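Local coordinates for NTF2 domain-containing protein (Chaetomium thermophilum, PDB 4X2H) that is of unknown function but carries an NTF2 domain, the fold of nuclear transport factor 2, and pairs with a chain of another protein, at residues V94-R102 / P115-L125. Residues are numbered along the deposited sequence; the frame is centred on the assembly and turned at random.
Sequences VHVINADYR and PTDGVRMMMAL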
ATOM      1  N   VAL B  94       2.439  -0.569   7.008  1.00 13.79           N
ATOM      2  CA  VAL B  94       3.389   0.398   6.474  1.00 13.63           C
ATOM      3  C   VAL B  94       4.790  -0.186   6.388  1.00 12.69           C
ATOM      4  O   VAL B  94       5.242  -0.881   7.299  1.00 11.52           O
ATOM      5  CB  VAL B  94       3.418   1.688   7.329  1.00 15.86           C
ATOM      6  CG1 VAL B  94       3.797   1.381   8.778  1.00 16.85           C
ATOM      7  CG2 VAL B  94       4.366   2.721   6.717  1.00 17.12           C
ATOM      8  N   HIS B  95       5.448   0.100   5.266  1.00 11.99           N
ATOM      9  CA  HIS B  95       6.852  -0.225   5.034  1.00 14.94           C
ATOM     10  C   HIS B  95       7.623   1.044   4.706  1.00 14.75           C
ATOM     11  O   HIS B  95       7.122   1.913   3.994  1.00 17.32           O
ATOM     12  CB  HIS B  95       7.029  -1.202   3.868  1.00 13.91           C
ATOM     13  CG  HIS B  95       6.433  -2.555   4.094  1.00 17.63           C
ATOM     14  ND1 HIS B  95       6.453  -3.538   3.128  1.00 17.83           N
ATOM     15  CD2 HIS B  95       5.816  -3.096   5.170  1.00 19.10           C
ATOM     16  CE1 HIS B  95       5.864  -4.623   3.596  1.00 20.25           C
ATOM     17  NE2 HIS B  95       5.466  -4.381   4.831  1.00 18.74           N
ATOM     18  N   VAL B  96       8.850   1.131   5.200  1.00 13.33           N
ATOM     19  CA  VAL B  96       9.761   2.195   4.801  1.00 11.51           C
ATOM     20  C   VAL B  96      10.457   1.768   3.516  1.00 15.66           C
ATOM     21  O   VAL B  96      11.108   0.719   3.478  1.00 17.82           O
ATOM     22  CB  VAL B  96      10.787   2.496   5.902  1.00 12.94           C
ATOM     23  CG1 VAL B  96      11.812   3.527   5.431  1.00 16.83           C
ATOM     24  CG2 VAL B  96      10.074   2.974   7.162  1.00 15.38           C
ATOM     25  N   ILE B  97      10.307   2.568   2.462  1.00 12.16           N
ATOM     26  CA  ILE B  97      10.898   2.240   1.165  1.00 12.03           C
ATOM     27  C   ILE B  97      12.117   3.113   0.885  1.00 12.34           C
ATOM     28  O   ILE B  97      12.868   2.849  -0.047  1.00 13.36           O
ATOM     29  CB  ILE B  97       9.877   2.383   0.022  1.00 10.38           C
ATOM     30  CG1 ILE B  97       9.240   3.775   0.022  1.00 14.40           C
ATOM     31  CG2 ILE B  97       8.818   1.303   0.155  1.00 14.32           C
ATOM     32  CD1 ILE B  97       8.331   4.032  -1.168  1.00 14.87           C
ATOM     33  N   ASN B  98      12.304   4.155   1.690  1.00 12.08           N
ATOM     34  CA  ASN B  98      13.563   4.896   1.696  1.00 11.41           C
ATOM     35  C   ASN B  98      13.787   5.517   3.063  1.00 13.52           C
ATOM     36  O   ASN B  98      13.174   6.528   3.403  1.00 17.19           O
ATOM     37  CB  ASN B  98      13.584   5.979   0.618  1.00 13.00           C
ATOM     38  CG  ASN B  98      14.947   6.641   0.482  1.00 13.78           C
ATOM     39  OD1 ASN B  98      15.903   6.271   1.167  1.00 12.46           O
ATOM     40  ND2 ASN B  98      15.043   7.616  -0.413  1.00 14.88           N
ATOM     41  N   ALA B  99      14.668   4.898   3.841  1.00 15.58           N
ATOM     42  CA  ALA B  99      14.993   5.370   5.181  1.00 16.29           C
ATOM     43  C   ALA B  99      15.971   6.539   5.143  1.00 17.13           C
ATOM     44  O   ALA B  99      16.284   7.121   6.182  1.00 18.11           O
ATOM     45  CB  ALA B  99      15.569   4.231   6.010  1.00 20.36           C
ATOM     46  N   ASP B 100      16.455   6.870   3.946  1.00 15.31           N
ATOM     47  CA  ASP B 100      17.416   7.954   3.759  1.00 14.82           C
ATOM     48  C   ASP B 100      16.831   8.992   2.811  1.00 15.57           C
ATOM     49  O   ASP B 100      17.503   9.469   1.903  1.00 15.66           O
ATOM     50  CB  ASP B 100      18.742   7.413   3.212  1.00 14.53           C
ATOM     51  CG  ASP B 100      19.866   8.446   3.239  1.00 21.76           C
ATOM     52  OD1 ASP B 100      19.803   9.399   4.047  1.00 21.65           O
ATOM     53  OD2 ASP B 100      20.813   8.301   2.438  1.00 23.09           O
ATOM     54  N   TYR B 101      15.565   9.323   3.015  1.00 15.00           N
ATOM     55  CA  TYR B 101      14.882  10.263   2.139  1.00 13.33           C
ATOM     56  C   TYR B 101      15.500  11.650   2.296  1.00 16.36           C
ATOM     57  O   TYR B 101      15.637  12.144   3.417  1.00 19.45           O
ATOM     58  CB  TYR B 101      13.386  10.283   2.452  1.00 10.84           C
ATOM     59  CG  TYR B 101      12.586  11.140   1.506  1.00 10.09           C
ATOM     60  CD1 TYR B 101      12.080  10.613   0.326  1.00 10.50           C
ATOM     61  CD2 TYR B 101      12.346  12.476   1.786  1.00  8.58           C
ATOM     62  CE1 TYR B 101      11.352  11.396  -0.547  1.00 12.92           C
ATOM     63  CE2 TYR B 101      11.623  13.265   0.924  1.00  9.79           C
ATOM     64  CZ  TYR B 101      11.126  12.720  -0.242  1.00 11.17           C
ATOM     65  OH  TYR B 101      10.404  13.510  -1.102  1.00 11.16           O
ATOM     66  N   ARG B 102      15.884  12.263   1.175  1.00 15.33           N
ATOM     67  CA  ARG B 102      16.638  13.517   1.202  1.00 18.65           C
ATOM     68  C   ARG B 102      16.039  14.642   0.369  1.00 17.06           C
ATOM     69  O   ARG B 102      16.531  15.770   0.429  1.00 14.80           O
ATOM     70  CB  ARG B 102      18.066  13.299   0.700  1.00 21.26           C
ATOM     71  CG  ARG B 102      18.815  12.172   1.356  1.00 27.81           C
ATOM     72  CD  ARG B 102      20.307  12.299   1.111  1.00 36.32           C
ATOM     73  NE  ARG B 102      21.080  11.649   2.164  1.00 40.73           N
ATOM     74  CZ  ARG B 102      22.289  12.033   2.561  1.00 41.81           C
ATOM     75  NH1 ARG B 102      22.884  13.077   1.996  1.00 38.90           N
ATOM     76  NH2 ARG B 102      22.905  11.373   3.530  1.00 43.07           N
ATOM     77  N   PRO B 115      19.720   7.342   8.826  1.00 26.74           N
ATOM     78  CA  PRO B 115      18.610   6.514   8.341  1.00 29.92           C
ATOM     79  C   PRO B 115      18.011   5.595   9.412  1.00 32.68           C
ATOM     80  O   PRO B 115      16.905   5.087   9.225  1.00 32.04           O
ATOM     81  CB  PRO B 115      19.256   5.699   7.218  1.00 29.30           C
ATOM     82  CG  PRO B 115      20.377   6.554   6.737  1.00 28.07           C
ATOM     83  CD  PRO B 115      20.907   7.237   7.959  1.00 28.37           C
ATOM     84  N   THR B 116      18.726   5.395  10.517  1.00 34.44           N
ATOM     85  CA  THR B 116      18.254   4.520  11.590  1.00 38.08           C
ATOM     86  C   THR B 116      17.451   5.265  12.665  1.00 38.44           C
ATOM     87  O   THR B 116      16.966   4.651  13.616  1.00 39.34           O
ATOM     88  CB  THR B 116      19.434   3.797  12.275  1.00 39.09           C
ATOM     89  OG1 THR B 116      20.422   4.755  12.675  1.00 39.79           O
ATOM     90  CG2 THR B 116      20.066   2.784  11.329  1.00 38.10           C
ATOM     91  N   ASP B 117      17.300   6.578  12.510  1.00 36.30           N
ATOM     92  CA  ASP B 117      16.605   7.395  13.508  1.00 36.20           C
ATOM     93  C   ASP B 117      15.088   7.409  13.325  1.00 29.68           C
ATOM     94  O   ASP B 117      14.365   7.891  14.196  1.00 27.04           O
ATOM     95  CB  ASP B 117      17.127   8.834  13.475  1.00 43.50           C
ATOM     96  CG  ASP B 117      18.391   9.023  14.300  1.00 50.39           C
ATOM     97  OD1 ASP B 117      18.949   8.022  14.796  1.00 51.26           O
ATOM     98  OD2 ASP B 117      18.831  10.181  14.447  1.00 53.51           O
ATOM     99  N   GLY B 118      14.609   6.896  12.197  1.00 26.39           N
ATOM    100  CA  GLY B 118      13.180   6.810  11.952  1.00 23.79           C
ATOM    101  C   GLY B 118      12.486   8.150  11.795  1.00 21.62           C
ATOM    102  O   GLY B 118      11.348   8.315  12.235  1.00 24.42           O
ATOM    103  N   VAL B 119      13.161   9.104  11.161  1.00 15.17           N
ATOM    104  CA  VAL B 119      12.586  10.425  10.923  1.00 14.20           C
ATOM    105  C   VAL B 119      12.466  10.698   9.423  1.00 16.80           C
ATOM    106  O   VAL B 119      11.397  11.069   8.938  1.00 18.88           O
ATOM    107  CB  VAL B 119      13.434  11.527  11.603  1.00 18.25           C
ATOM    108  CG1 VAL B 119      12.976  12.926  11.185  1.00 22.32           C
ATOM    109  CG2 VAL B 119      13.355  11.377  13.118  1.00 18.26           C
ATOM    110  N   ARG B 120      13.560  10.502   8.694  1.00 15.18           N
ATOM    111  CA  ARG B 120      13.594  10.794   7.266  1.00 15.20           C
ATOM    112  C   ARG B 120      13.085   9.601   6.468  1.00 14.99           C
ATOM    113  O   ARG B 120      13.801   9.033   5.641  1.00 17.62           O
ATOM    114  CB  ARG B 120      15.013  11.173   6.833  1.00 15.32           C
ATOM    115  CG  ARG B 120      15.501  12.451   7.493  1.00 15.46           C
ATOM    116  CD  ARG B 120      16.766  13.000   6.855  1.00 16.23           C
ATOM    117  NE  ARG B 120      17.923  12.127   7.060  1.00 18.64           N
ATOM    118  CZ  ARG B 120      18.476  11.356   6.125  1.00 19.64           C
ATOM    119  NH1 ARG B 120      17.993  11.322   4.888  1.00 19.07           N
ATOM    120  NH2 ARG B 120      19.528  10.610   6.432  1.00 21.92           N
ATOM    121  N   MET B 121      11.829   9.249   6.720  1.00 14.79           N
ATOM    122  CA  MET B 121      11.212   8.055   6.153  1.00 17.35           C
ATOM    123  C   MET B 121      10.305   8.358   4.976  1.00 16.48           C
ATOM    124  O   MET B 121       9.414   9.207   5.069  1.00 17.18           O
ATOM    125  CB  MET B 121      10.379   7.333   7.213  1.00 21.07           C
ATOM    126  CG  MET B 121      11.134   6.910   8.453  1.00 25.70           C
ATOM    127  SD  MET B 121      10.038   6.068   9.616  1.00 22.43           S
ATOM    128  CE  MET B 121       8.936   7.392  10.099  1.00 28.44           C
ATOM    129  N   MET B 122      10.529   7.646   3.875  1.00 14.07           N
ATOM    130  CA  MET B 122       9.555   7.548   2.802  1.00 14.06           C
ATOM    131  C   MET B 122       8.824   6.227   2.997  1.00 14.97           C
ATOM    132  O   MET B 122       9.456   5.170   3.032  1.00 15.44           O
ATOM    133  CB  MET B 122      10.225   7.603   1.434  1.00 12.59           C
ATOM    134  CG  MET B 122       9.292   7.404   0.267  1.00 18.38           C
ATOM    135  SD  MET B 122      10.221   7.429  -1.279  1.00 19.88           S
ATOM    136  CE  MET B 122       9.402   8.775  -2.121  1.00 16.80           C
ATOM    137  N   MET B 123       7.506   6.290   3.135  1.00 12.20           N
ATOM    138  CA  MET B 123       6.724   5.116   3.506  1.00  9.25           C
ATOM    139  C   MET B 123       5.713   4.710   2.450  1.00 10.86           C
ATOM    140  O   MET B 123       5.095   5.554   1.803  1.00 10.48           O
ATOM    141  CB  MET B 123       5.995   5.368   4.824  1.00  8.65           C
ATOM    142  CG  MET B 123       6.920   5.395   6.029  1.00 13.70           C
ATOM    143  SD  MET B 123       6.148   6.078   7.504  1.00 18.90           S
ATOM    144  CE  MET B 123       5.988   7.803   7.040  1.00 17.85           C
ATOM    145  N   ALA B 124       5.564   3.399   2.296  1.00  6.97           N
ATOM    146  CA  ALA B 124       4.481   2.803   1.515  1.00 12.13           C
ATOM    147  C   ALA B 124       3.415   2.306   2.477  1.00 10.87           C
ATOM    148  O   ALA B 124       3.650   1.372   3.240  1.00 13.07           O
ATOM    149  CB  ALA B 124       5.000   1.668   0.653  1.00 14.26           C
ATOM    150  N   LEU B 125       2.250   2.947   2.443  1.00  7.86           N
ATOM    151  CA  LEU B 125       1.152   2.636   3.351  1.00  8.91           C
ATOM    152  C   LEU B 125      -0.003   2.014   2.588  1.00 10.13           C
ATOM    153  O   LEU B 125      -0.410   2.539   1.558  1.00 14.70           O
ATOM    154  CB  LEU B 125       0.685   3.910   4.065  1.00 12.53           C
ATOM    155  CG  LEU B 125      -0.601   3.831   4.890  1.00 14.47           C
ATOM    156  CD1 LEU B 125      -0.407   2.947   6.108  1.00 16.39           C
ATOM    157  CD2 LEU B 125      -1.051   5.228   5.295  1.00 12.17           C
TER
HETATM  158  O   HOH W   1      14.619   7.296   8.241  1.00 24.51           O
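Met122 lays its side chain into a groove between Ile97 and Tyr101. Its CG rests 3.6 Å from CG1 of Ile97. Its methyl CE packs 3.6 Å from CE1 of Tyr101, and its SD makes an oblique Met-aromatic contact with that ring. CG of Met122 is anti to the backbone N (chi1 176°), which carries the thioether out between the two. On the other face of the sheet, CG2 of Val94 fits against CB and CG of Met123, and CG2 of Val96 meets SD of Met121. Beyond the strands, the guanidinium of Arg120 grips OD1 of Asp100 end-on, NH2 at 2.7 Å and NH1 at 2.8 Å. This salt bridge holds the carboxylate and guanidinium planes 73° apart. NH1 also donates to O of Tyr101, and NE to O of His113. A leucine in place of Arg120 would probably leave both carbonyls without their guanidinium donors, and Asp100 with Arg102 as its remaining charged mate here. O of Met122 takes N of Ile97 at 2.8 Å and, weakly, N of Asn98. Ile97 and Asn98 thus both face Met122, a classic beta bulge that shifts the register by one where strand 83-96, outermost within this chain, pairs antiparallel with strand 122-135 in the curved sheet of an NTF2 fold.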